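Local coordinates for protein reducing end xylose-releasing exo-oligoxylanase (Bacillus halodurans, PDB 1WU4) that releases xylose from the reducing end of xylooligosaccharides of three or more units, hydrolysing only their beta anomers and inverting the anomeric configuration as it does so, at residues C363-L366 against F367-A371; A211-E214 against D215-F218; W94-K97 against N98-T102; E286-N289 against K290-F294. The protein carries 1 engineered substitution. One frame throughout, in Å; residues are numbered along the deposited sequence.

In the fold
Four local contacts sample the helical (alpha/alpha)6 barrel, each confined to its own part of the chain. Contact 1, buried inside helix 358-372, is almost wholly apolar, with the Tyr365 hydroxyl bonded to neighbouring parts of the fold. Contacts 2, 3 and 4 are partly buried, and there waters enter the bonding. Contact 4 lies within a continuing helix, contact 3 towards the end of one, and contact 2 in the turn between two. Contacts 1 and 3, whose centres are about 26 Å apart, both pack on helix 69-81, whereas contacts 2 and 4 stand away from the probable catalytic residues and depend more on charged and amide groups.

Contact 1. Residues C363-L366 against F367-A371; sequences CLYL and FAMLA
Tyr365 and Met369 run side by side from successive turns of one helix and point the same way. Both put CG anti to the backbone N (chi1 -165° and -157°), which starts them in parallel; the methionine chain then bends at chi2 and again at chi3, bringing its methyl back to the ring. Met369 CE comes within 3.3 Å of Tyr365 CE2, an oblique approach to the ring carbon ortho to the hydroxyl. The phenol itself has other holds: its OH bonds to Thr350 O and to Arg31 NH2, and Phe347 meets the ring edge-to-face, which probably limits how far the ring can turn against the methionine. Leu366 and Leu370 meet at a slant on a neighbouring flank, where Leu366 CD1 lies 4.1 Å from Leu370 CG. This is helix 358-372 of the (alpha/alpha)6 barrel of glycoside hydrolase family 8, and its flanks face different neighbours: Tyr365 and Met369 lie against helix 25-40, Leu364 and Ala368 against helix 320-329, Cys363 and Phe367 against helix 69-81. On that last side Phe367 carries its ring back along the helix, with CG beside its own backbone N (chi1 -80°), until CD2 is 3.4 Å from Cys363 O. The same oxygen accepts the Phe367 N-H at 3.1 Å, and alpha-helical bonds of this kind continue to Met369 N from Tyr365 O, 2.9 Å, and to Leu370 N from Leu366 O. The side chain of Leu364 is about 6 Å from that of Glu70, the probable proton donor.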
loop_
_atom_site.group_PDB
_atom_site.type_symbol
_atom_site.label_atom_id
_atom_site.label_comp_id
_atom_site.label_asym_id
_atom_site.label_seq_id
_atom_site.Cartn_x
_atom_site.Cartn_y
_atom_site.Cartn_z
ATOM N N CYS A 363 0.152 9.892 -2.645
ATOM C CA CYS A 363 0.909 8.680 -2.340
ATOM C C CYS A 363 0.462 7.627 -3.352
ATOM O O CYS A 363 1.287 6.956 -3.970
ATOM C CB CYS A 363 0.623 8.177 -0.922
ATOM S SG CYS A 363 1.444 9.107 0.386
ATOM N N LEU A 364 -0.852 7.497 -3.519
ATOM C CA LEU A 364 -1.409 6.536 -4.469
ATOM C C LEU A 364 -0.953 6.883 -5.884
ATOM O O LEU A 364 -0.676 6.001 -6.696
ATOM C CB LEU A 364 -2.943 6.544 -4.383
ATOM C CG LEU A 364 -3.601 5.650 -3.320
ATOM C CD1 LEU A 364 -2.883 5.771 -1.986
ATOM C CD2 LEU A 364 -5.066 6.025 -3.184
ATOM N N TYR A 365 -0.861 8.180 -6.158
ATOM C CA TYR A 365 -0.441 8.691 -7.455
ATOM C C TYR A 365 0.997 8.255 -7.767
ATOM O O TYR A 365 1.267 7.714 -8.840
ATOM C CB TYR A 365 -0.545 10.219 -7.434
ATOM C CG TYR A 365 -0.497 10.907 -8.779
ATOM C CD1 TYR A 365 -1.606 11.604 -9.262
ATOM C CD2 TYR A 365 0.674 10.924 -9.537
ATOM C CE1 TYR A 365 -1.548 12.310 -10.457
ATOM C CE2 TYR A 365 0.742 11.627 -10.737
ATOM C CZ TYR A 365 -0.372 12.319 -11.186
ATOM O OH TYR A 365 -0.294 13.050 -12.349
ATOM N N LEU A 366 1.922 8.479 -6.834
ATOM C CA LEU A 366 3.307 8.093 -7.080
ATOM C C LEU A 366 3.452 6.582 -7.240
ATOM O O LEU A 366 4.208 6.123 -8.094
ATOM C CB LEU A 366 4.234 8.604 -5.967
ATOM C CG LEU A 366 5.719 8.240 -6.130
ATOM C CD1 LEU A 366 6.233 8.699 -7.488
ATOM C CD2 LEU A 366 6.533 8.881 -5.018
ATOM N N PHE A 367 2.741 5.805 -6.426
ATOM C CA PHE A 367 2.829 4.355 -6.561
ATOM C C PHE A 367 2.385 3.930 -7.962
ATOM O O PHE A 367 3.020 3.087 -8.593
ATOM C CB PHE A 367 1.969 3.641 -5.512
ATOM C CG PHE A 367 2.605 3.559 -4.149
ATOM C CD1 PHE A 367 3.952 3.236 -4.004
ATOM C CD2 PHE A 367 1.841 3.763 -3.007
ATOM C CE1 PHE A 367 4.529 3.115 -2.738
ATOM C CE2 PHE A 367 2.406 3.644 -1.738
ATOM C CZ PHE A 367 3.752 3.318 -1.605
ATOM N N ALA A 368 1.301 4.527 -8.448
ATOM C CA ALA A 368 0.794 4.204 -9.780
ATOM C C ALA A 368 1.775 4.641 -10.868
ATOM O O ALA A 368 1.938 3.953 -11.877
ATOM C CB ALA A 368 -0.558 4.860 -9.992
ATOM N N MET A 369 2.433 5.779 -10.664
ATOM C CA MET A 369 3.400 6.269 -11.641
ATOM C C MET A 369 4.578 5.301 -11.708
ATOM O O MET A 369 5.096 5.009 -12.786
ATOM C CB MET A 369 3.900 7.662 -11.252
ATOM C CG MET A 369 4.438 8.468 -12.424
ATOM S SD MET A 369 3.155 8.822 -13.661
ATOM C CE MET A 369 2.620 10.432 -13.146
ATOM N N LEU A 370 5.002 4.798 -10.553
ATOM C CA LEU A 370 6.110 3.855 -10.515
ATOM C C LEU A 370 5.708 2.524 -11.150
ATOM O O LEU A 370 6.422 1.997 -12.000
ATOM C CB LEU A 370 6.566 3.615 -9.072
ATOM C CG LEU A 370 7.244 4.789 -8.357
ATOM C CD1 LEU A 370 7.477 4.431 -6.899
ATOM C CD2 LEU A 370 8.562 5.125 -9.045
ATOM N N ALA A 371 4.561 1.986 -10.747
ATOM C CA ALA A 371 4.110 0.703 -11.276
ATOM C C ALA A 371 3.815 0.710 -12.775
ATOM O O ALA A 371 4.227 -0.198 -13.501
ATOM C CB ALA A 371 2.881 0.222 -10.503
#

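Contact 2. Residues A211-E214 against D215-F218; sequences ANEE and DRVF
Arg216 reaches back over the turn to grip Ala211 O side-on, with NE at 2.8 Å and NH2 at 3.1 Å from that one oxygen. The turn joins helix 201-210 to helix 216-233 in the (alpha/alpha)6 barrel, and the arginine thereby ties the start of the second helix to the end of the first. Its chain is extended from CG to NE, and the accepting oxygen lies close to the guanidinium plane. Over one face of that plane sits Glu213 CG, 3.6 Å from Arg216 CZ; the carboxylate beyond it offers only opposite charge nearby, without a salt bridge. Beneath these contacts two backbone bonds shape the turn, Asp215 N to Asn212 O at 2.9 Å and Arg216 N to Glu213 O. The next two amides along the helix turn to water: one molecule links Glu213 O to Val217 N, another links Glu214 O to Phe218 N, each standing where a direct helical bond might have been. Farther out, Glu214 and Asp215 lie side by side with their carboxylate planes only 6° apart. Such neighbouring negative charges would be expected to repel, but a third water donates to both, at 2.6 Å from Glu214 OE2 and 2.7 Å from Asp215 OD2, while accepting from Asn212 ND2. The remaining oxygen of the aspartate, OD1, takes a hydrogen bond from NE2 of His167 on helix 154-167.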
loop_
_atom_site.group_PDB
_atom_site.type_symbol
_atom_site.label_atom_id
_atom_site.label_comp_id
_atom_site.label_asym_id
_atom_site.label_seq_id
_atom_site.Cartn_x
_atom_site.Cartn_y
_atom_site.Cartn_z
ATOM N N ALA A 211 11.389 -14.034 5.467
ATOM C CA ALA A 211 11.104 -13.939 6.896
ATOM C C ALA A 211 11.827 -15.060 7.639
ATOM O O ALA A 211 12.503 -15.885 7.021
ATOM C CB ALA A 211 9.602 -14.034 7.140
ATOM N N ASN A 212 11.705 -15.086 8.963
ATOM C CA ASN A 212 12.338 -16.162 9.721
ATOM C C ASN A 212 11.820 -17.468 9.119
ATOM O O ASN A 212 10.635 -17.587 8.804
ATOM C CB ASN A 212 11.970 -16.086 11.205
ATOM C CG ASN A 212 12.647 -14.930 11.915
ATOM O OD1 ASN A 212 13.741 -14.512 11.538
ATOM N ND2 ASN A 212 12.007 -14.423 12.962
ATOM N N GLU A 213 12.702 -18.448 8.967
ATOM C CA GLU A 213 12.305 -19.714 8.361
ATOM C C GLU A 213 11.109 -20.389 9.017
ATOM O O GLU A 213 10.303 -21.014 8.331
ATOM C CB GLU A 213 13.492 -20.682 8.327
ATOM C CG GLU A 213 14.599 -20.241 7.385
ATOM C CD GLU A 213 15.593 -21.346 7.082
ATOM O OE1 GLU A 213 15.203 -22.345 6.434
ATOM O OE2 GLU A 213 16.765 -21.217 7.492
ATOM N N GLU A 214 10.982 -20.260 10.331
ATOM C CA GLU A 214 9.873 -20.890 11.039
ATOM C C GLU A 214 8.503 -20.371 10.596
ATOM O O GLU A 214 7.482 -20.995 10.887
ATOM C CB GLU A 214 10.028 -20.699 12.551
ATOM C CG GLU A 214 9.663 -19.310 13.039
ATOM C CD GLU A 214 9.739 -19.176 14.546
ATOM O OE1 GLU A 214 9.292 -20.105 15.253
ATOM O OE2 GLU A 214 10.234 -18.135 15.026
ATOM N N ASP A 215 8.477 -19.237 9.898
ATOM C CA ASP A 215 7.212 -18.664 9.445
ATOM C C ASP A 215 7.055 -18.643 7.932
ATOM O O ASP A 215 6.067 -18.114 7.426
ATOM C CB ASP A 215 7.049 -17.224 9.946
ATOM C CG ASP A 215 7.005 -17.125 11.450
ATOM O OD1 ASP A 215 6.601 -18.105 12.115
ATOM O OD2 ASP A 215 7.360 -16.047 11.973
ATOM N N ARG A 216 8.007 -19.210 7.200
ATOM C CA ARG A 216 7.910 -19.171 5.748
ATOM C C ARG A 216 6.723 -19.927 5.169
ATOM O O ARG A 216 6.151 -19.497 4.166
ATOM C CB ARG A 216 9.229 -19.623 5.118
ATOM C CG ARG A 216 10.315 -18.588 5.372
ATOM C CD ARG A 216 11.643 -18.912 4.729
ATOM N NE ARG A 216 12.625 -17.899 5.108
ATOM C CZ ARG A 216 13.902 -17.904 4.741
ATOM N NH1 ARG A 216 14.377 -18.872 3.970
ATOM N NH2 ARG A 216 14.705 -16.937 5.160
ATOM N N VAL A 217 6.338 -21.033 5.798
ATOM C CA VAL A 217 5.183 -21.780 5.322
ATOM C C VAL A 217 3.938 -20.938 5.608
ATOM O O VAL A 217 3.055 -20.814 4.759
ATOM C CB VAL A 217 5.068 -23.150 6.023
ATOM C CG1 VAL A 217 3.735 -23.806 5.674
ATOM C CG2 VAL A 217 6.221 -24.046 5.586
ATOM N N PHE A 218 3.881 -20.346 6.800
ATOM C CA PHE A 218 2.757 -19.492 7.175
ATOM C C PHE A 218 2.552 -18.377 6.150
ATOM O O PHE A 218 1.433 -18.133 5.703
ATOM C CB PHE A 218 2.991 -18.849 8.544
ATOM C CG PHE A 218 2.012 -17.754 8.865
ATOM C CD1 PHE A 218 0.753 -18.050 9.375
ATOM C CD2 PHE A 218 2.335 -16.423 8.601
ATOM C CE1 PHE A 218 -0.173 -17.034 9.617
ATOM C CE2 PHE A 218 1.420 -15.406 8.837
ATOM C CZ PHE A 218 0.166 -15.710 9.345
HETATM O O HOH W 1 9.468 -15.978 13.729
HETATM O O HOH W 2 7.880 -22.400 8.027
HETATM O O HOH W 3 5.313 -21.570 9.082
#

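Contact 3. Residues W94-K97 against N98-T102; sequences WTMK and NMYMT
Thr95 O is gripped by two backbone amides, Met99 N at 2.8 Å and Tyr100 N at 3.1 Å. Met99 N is the alpha-helical donor; Tyr100 N, five residues on, lies in the carbonyl plane and closes a wider, pi-type turn in the last part of helix 85-99. One residue earlier the pattern is purely alpha-helical, Asn98 N bonding to Trp94 O. The side chains of that same pair cross at about a right angle. Asn98 lays its amide oxygen over one face of the indole, OD1 being 3.3 Å from Trp94 CE2, and the amide and ring planes stand 70° apart. Asn98 CB covers the adjoining part of that surface in a CH-pi contact, 4.0 Å from the centroid of the six-membered ring of Trp94. Met99 comes instead to the rim of the indole: SD lies at its edge, a Met-aromatic contact, and CG approaches CZ3 of Trp94. On another flank Met96 and Tyr100 run alongside each other. The bends of the methionine at chi2 and chi3 curl its end towards the phenol ring, CE arriving off-centre in a CH-pi contact, 3.8 Å from Tyr100 CG, with SD also near the ring at an oblique angle, a Met-aromatic contact. A water donating to both Lys97 O and Tyr100 O bridges the departing chain. Trp94 and Met99 also pack on Met72 of helix 69-81, the helix bearing the probable proton donor Glu70. In chemical terms, an amide oxygen over an electron-rich indole face gains no hydrogen bond from it, so the favourable part of this contact probably comes from CB and from dispersion.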
loop_
_atom_site.group_PDB
_atom_site.type_symbol
_atom_site.label_atom_id
_atom_site.label_comp_id
_atom_site.label_asym_id
_atom_site.label_seq_id
_atom_site.Cartn_x
_atom_site.Cartn_y
_atom_site.Cartn_z
ATOM N N TRP A 94 13.085 8.395 12.139
ATOM C CA TRP A 94 11.998 9.109 12.806
ATOM C C TRP A 94 10.982 8.093 13.323
ATOM O O TRP A 94 10.472 8.209 14.438
ATOM C CB TRP A 94 11.305 10.057 11.823
ATOM C CG TRP A 94 10.512 11.174 12.459
ATOM C CD1 TRP A 94 10.933 12.460 12.662
ATOM C CD2 TRP A 94 9.155 11.122 12.930
ATOM N NE1 TRP A 94 9.926 13.210 13.218
ATOM C CE2 TRP A 94 8.824 12.416 13.394
ATOM C CE3 TRP A 94 8.186 10.109 13.002
ATOM C CZ2 TRP A 94 7.565 12.725 13.923
ATOM C CZ3 TRP A 94 6.932 10.418 13.529
ATOM C CH2 TRP A 94 6.635 11.719 13.982
ATOM N N THR A 95 10.691 7.099 12.490
ATOM C CA THR A 95 9.740 6.049 12.825
ATOM C C THR A 95 10.144 5.284 14.083
ATOM O O THR A 95 9.337 5.097 14.995
ATOM C CB THR A 95 9.604 5.058 11.652
ATOM O OG1 THR A 95 9.138 5.757 10.493
ATOM C CG2 THR A 95 8.623 3.947 11.996
ATOM N N MET A 96 11.392 4.835 14.129
ATOM C CA MET A 96 11.876 4.092 15.284
ATOM C C MET A 96 11.971 4.952 16.537
ATOM O O MET A 96 11.712 4.484 17.644
ATOM C CB MET A 96 13.244 3.479 14.978
ATOM C CG MET A 96 13.180 2.196 14.161
ATOM S SD MET A 96 12.206 0.920 14.992
ATOM C CE MET A 96 13.086 0.781 16.531
ATOM N N LYS A 97 12.328 6.215 16.358
ATOM C CA LYS A 97 12.471 7.126 17.482
ATOM C C LYS A 97 11.145 7.549 18.112
ATOM O O LYS A 97 11.005 7.558 19.336
ATOM C CB LYS A 97 13.236 8.370 17.026
ATOM C CG LYS A 97 13.559 9.360 18.131
ATOM C CD LYS A 97 14.228 10.608 17.566
ATOM C CE LYS A 97 15.479 10.265 16.765
ATOM N NZ LYS A 97 16.503 9.549 17.578
ATOM N N ASN A 98 10.163 7.875 17.278
ATOM C CA ASN A 98 8.878 8.365 17.765
ATOM C C ASN A 98 7.663 7.445 17.690
ATOM O O ASN A 98 6.711 7.628 18.446
ATOM C CB ASN A 98 8.532 9.664 17.031
ATOM C CG ASN A 98 9.611 10.716 17.163
ATOM O OD1 ASN A 98 10.080 11.270 16.168
ATOM N ND2 ASN A 98 10.007 11.002 18.395
ATOM N N MET A 99 7.681 6.467 16.793
ATOM C CA MET A 99 6.521 5.602 16.636
ATOM C C MET A 99 6.629 4.210 17.247
ATOM O O MET A 99 5.630 3.664 17.713
ATOM C CB MET A 99 6.170 5.501 15.146
ATOM C CG MET A 99 6.132 6.863 14.454
ATOM S SD MET A 99 5.648 6.816 12.713
ATOM C CE MET A 99 3.939 7.322 12.838
ATOM N N TYR A 100 7.826 3.635 17.256
ATOM C CA TYR A 100 7.999 2.298 17.817
ATOM C C TYR A 100 7.614 2.282 19.293
ATOM O O TYR A 100 8.064 3.124 20.073
ATOM C CB TYR A 100 9.441 1.821 17.662
ATOM C CG TYR A 100 9.647 0.418 18.178
ATOM C CD1 TYR A 100 9.127 -0.681 17.492
ATOM C CD2 TYR A 100 10.326 0.187 19.372
ATOM C CE1 TYR A 100 9.279 -1.975 17.984
ATOM C CE2 TYR A 100 10.483 -1.100 19.874
ATOM C CZ TYR A 100 9.958 -2.175 19.175
ATOM O OH TYR A 100 10.114 -3.447 19.672
ATOM N N MET A 101 6.787 1.315 19.673
ATOM C CA MET A 101 6.329 1.206 21.051
ATOM C C MET A 101 7.060 0.153 21.869
ATOM O O MET A 101 7.136 -1.011 21.484
ATOM C CB MET A 101 4.829 0.913 21.078
ATOM C CG MET A 101 3.984 2.021 20.476
ATOM S SD MET A 101 2.211 1.697 20.560
ATOM C CE MET A 101 1.996 0.600 19.154
ATOM N N THR A 102 7.588 0.572 23.014
ATOM C CA THR A 102 8.299 -0.335 23.902
ATOM C C THR A 102 7.421 -0.730 25.083
ATOM O O THR A 102 7.757 -1.648 25.827
ATOM C CB THR A 102 9.573 0.315 24.464
ATOM O OG1 THR A 102 9.226 1.529 25.141
ATOM C CG2 THR A 102 10.559 0.616 23.348
HETATM O O HOH W 4 8.958 5.705 20.188
#

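Contact 4. Residues E286-N289 against K290-F294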
loop_
_atom_site.group_PDB
_atom_site.type_symbol
_atom_site.label_atom_id
_atom_site.label_comp_id
_atom_site.label_asym_id
_atom_site.label_seq_id
_atom_site.Cartn_x
_atom_site.Cartn_y
_atom_site.Cartn_z
ATOM N N GLU A 286 -10.666 -10.128 -14.726
ATOM C CA GLU A 286 -12.108 -9.935 -14.689
ATOM C C GLU A 286 -12.520 -8.932 -13.613
ATOM O O GLU A 286 -13.451 -8.149 -13.810
ATOM C CB GLU A 286 -12.804 -11.280 -14.470
ATOM C CG GLU A 286 -12.691 -12.208 -15.677
ATOM C CD GLU A 286 -13.058 -13.646 -15.370
ATOM O OE1 GLU A 286 -13.083 -14.462 -16.316
ATOM O OE2 GLU A 286 -13.311 -13.968 -14.189
ATOM N N GLU A 287 -11.821 -8.954 -12.482
ATOM C CA GLU A 287 -12.110 -8.039 -11.381
ATOM C C GLU A 287 -11.805 -6.598 -11.779
ATOM O O GLU A 287 -12.609 -5.696 -11.539
ATOM C CB GLU A 287 -11.293 -8.443 -10.148
ATOM C CG GLU A 287 -11.119 -7.364 -9.077
ATOM C CD GLU A 287 -12.419 -6.877 -8.464
ATOM O OE1 GLU A 287 -13.442 -7.591 -8.525
ATOM O OE2 GLU A 287 -12.413 -5.766 -7.895
ATOM N N ILE A 288 -10.648 -6.382 -12.397
ATOM C CA ILE A 288 -10.282 -5.038 -12.825
ATOM C C ILE A 288 -11.248 -4.560 -13.910
ATOM O O ILE A 288 -11.641 -3.392 -13.930
ATOM C CB ILE A 288 -8.820 -4.990 -13.325
ATOM C CG1 ILE A 288 -7.865 -5.256 -12.150
ATOM C CG2 ILE A 288 -8.523 -3.640 -13.960
ATOM C CD1 ILE A 288 -8.072 -4.344 -10.947
ATOM N N ASN A 289 -11.651 -5.463 -14.801
ATOM C CA ASN A 289 -12.594 -5.074 -15.843
ATOM C C ASN A 289 -13.914 -4.628 -15.218
ATOM O O ASN A 289 -14.552 -3.704 -15.714
ATOM C CB ASN A 289 -12.845 -6.225 -16.821
ATOM C CG ASN A 289 -11.662 -6.488 -17.727
ATOM O OD1 ASN A 289 -10.754 -5.662 -17.841
ATOM N ND2 ASN A 289 -11.674 -7.636 -18.394
ATOM N N LYS A 290 -14.319 -5.284 -14.132
ATOM C CA LYS A 290 -15.560 -4.927 -13.446
ATOM C C LYS A 290 -15.482 -3.520 -12.856
ATOM O O LYS A 290 -16.392 -2.707 -13.043
ATOM C CB LYS A 290 -15.864 -5.922 -12.321
ATOM C CG LYS A 290 -16.235 -7.322 -12.781
ATOM C CD LYS A 290 -16.456 -8.236 -11.584
ATOM C CE LYS A 290 -16.615 -9.682 -12.019
ATOM N NZ LYS A 290 -16.734 -10.602 -10.854
ATOM N N ILE A 291 -14.400 -3.236 -12.135
ATOM C CA ILE A 291 -14.231 -1.925 -11.523
ATOM C C ILE A 291 -14.172 -0.831 -12.586
ATOM O O ILE A 291 -14.853 0.189 -12.480
ATOM C CB ILE A 291 -12.937 -1.845 -10.686
ATOM C CG1 ILE A 291 -12.977 -2.862 -9.545
ATOM C CG2 ILE A 291 -12.778 -0.436 -10.123
ATOM C CD1 ILE A 291 -11.703 -2.888 -8.715
ATOM N N GLN A 292 -13.356 -1.048 -13.611
ATOM C CA GLN A 292 -13.231 -0.055 -14.665
ATOM C C GLN A 292 -14.548 0.117 -15.420
ATOM O O GLN A 292 -14.917 1.234 -15.783
ATOM C CB GLN A 292 -12.077 -0.429 -15.602
ATOM C CG GLN A 292 -10.719 -0.423 -14.886
ATOM C CD GLN A 292 -9.536 -0.581 -15.828
ATOM O OE1 GLN A 292 -9.674 -1.079 -16.948
ATOM N NE2 GLN A 292 -8.358 -0.174 -15.365
ATOM N N ALA A 293 -15.270 -0.977 -15.640
ATOM C CA ALA A 293 -16.552 -0.884 -16.326
ATOM C C ALA A 293 -17.503 -0.024 -15.492
ATOM O O ALA A 293 -18.255 0.792 -16.029
ATOM C CB ALA A 293 -17.145 -2.276 -16.535
ATOM N N PHE A 294 -17.458 -0.198 -14.175
ATOM C CA PHE A 294 -18.320 0.564 -13.284
ATOM C C PHE A 294 -18.073 2.067 -13.387
ATOM O O PHE A 294 -19.011 2.864 -13.338
ATOM C CB PHE A 294 -18.115 0.123 -11.835
ATOM C CG PHE A 294 -18.987 0.856 -10.861
ATOM C CD1 PHE A 294 -20.342 0.562 -10.768
ATOM C CD2 PHE A 294 -18.464 1.871 -10.064
ATOM C CE1 PHE A 294 -21.166 1.267 -9.898
ATOM C CE2 PHE A 294 -19.282 2.584 -9.190
ATOM C CZ PHE A 294 -20.636 2.281 -9.107
HETATM O O HOH W 5 -14.696 -10.039 -8.912
HETATM O O HOH W 6 -10.654 -2.932 -18.644
#
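Ile288 overlaps the amide of Gln292 with its CG2 branch, which lies 3.7 Å from both CD and NE2 of the glutamine. The two side chains cross obliquely from adjacent turns of helix 282-295, one of the helices of the (alpha/alpha)6 barrel, and Gln292 N bonds to Ile288 O at 2.9 Å in the helix backbone. The methyl lies against the amide, whose NE2 is fixed by hydrogen bonds to Asn327 O and Ser331 OG. Glu287 and Ile291 make a second crossing on the flank facing helix 265-278. The glutamate leaves with CG anti to the backbone N (chi1 161°) and then bends at chi2, which folds the carboxylate over the isoleucine; OE2 sits a close 3.1 Å from Ile291 CD1. A water donates to Glu287 OE1 at 2.8 Å and accepts from Lys290 NZ at 2.9 Å, linking charges that are too far apart to bond directly. Lys290 is extended beyond CG, its aliphatic part running past Glu286 O, and its ammonium also donates to Pro236 O, so it is bonded directly to that loop and reaches the glutamate through the water. Asn289 OD1, bonded to Ser334 OG, is joined to the glutamine by a second water, which gives one hydrogen bond to Asn289 OD1 at 2.8 Å and another to Gln292 OE1 at 2.7 Å.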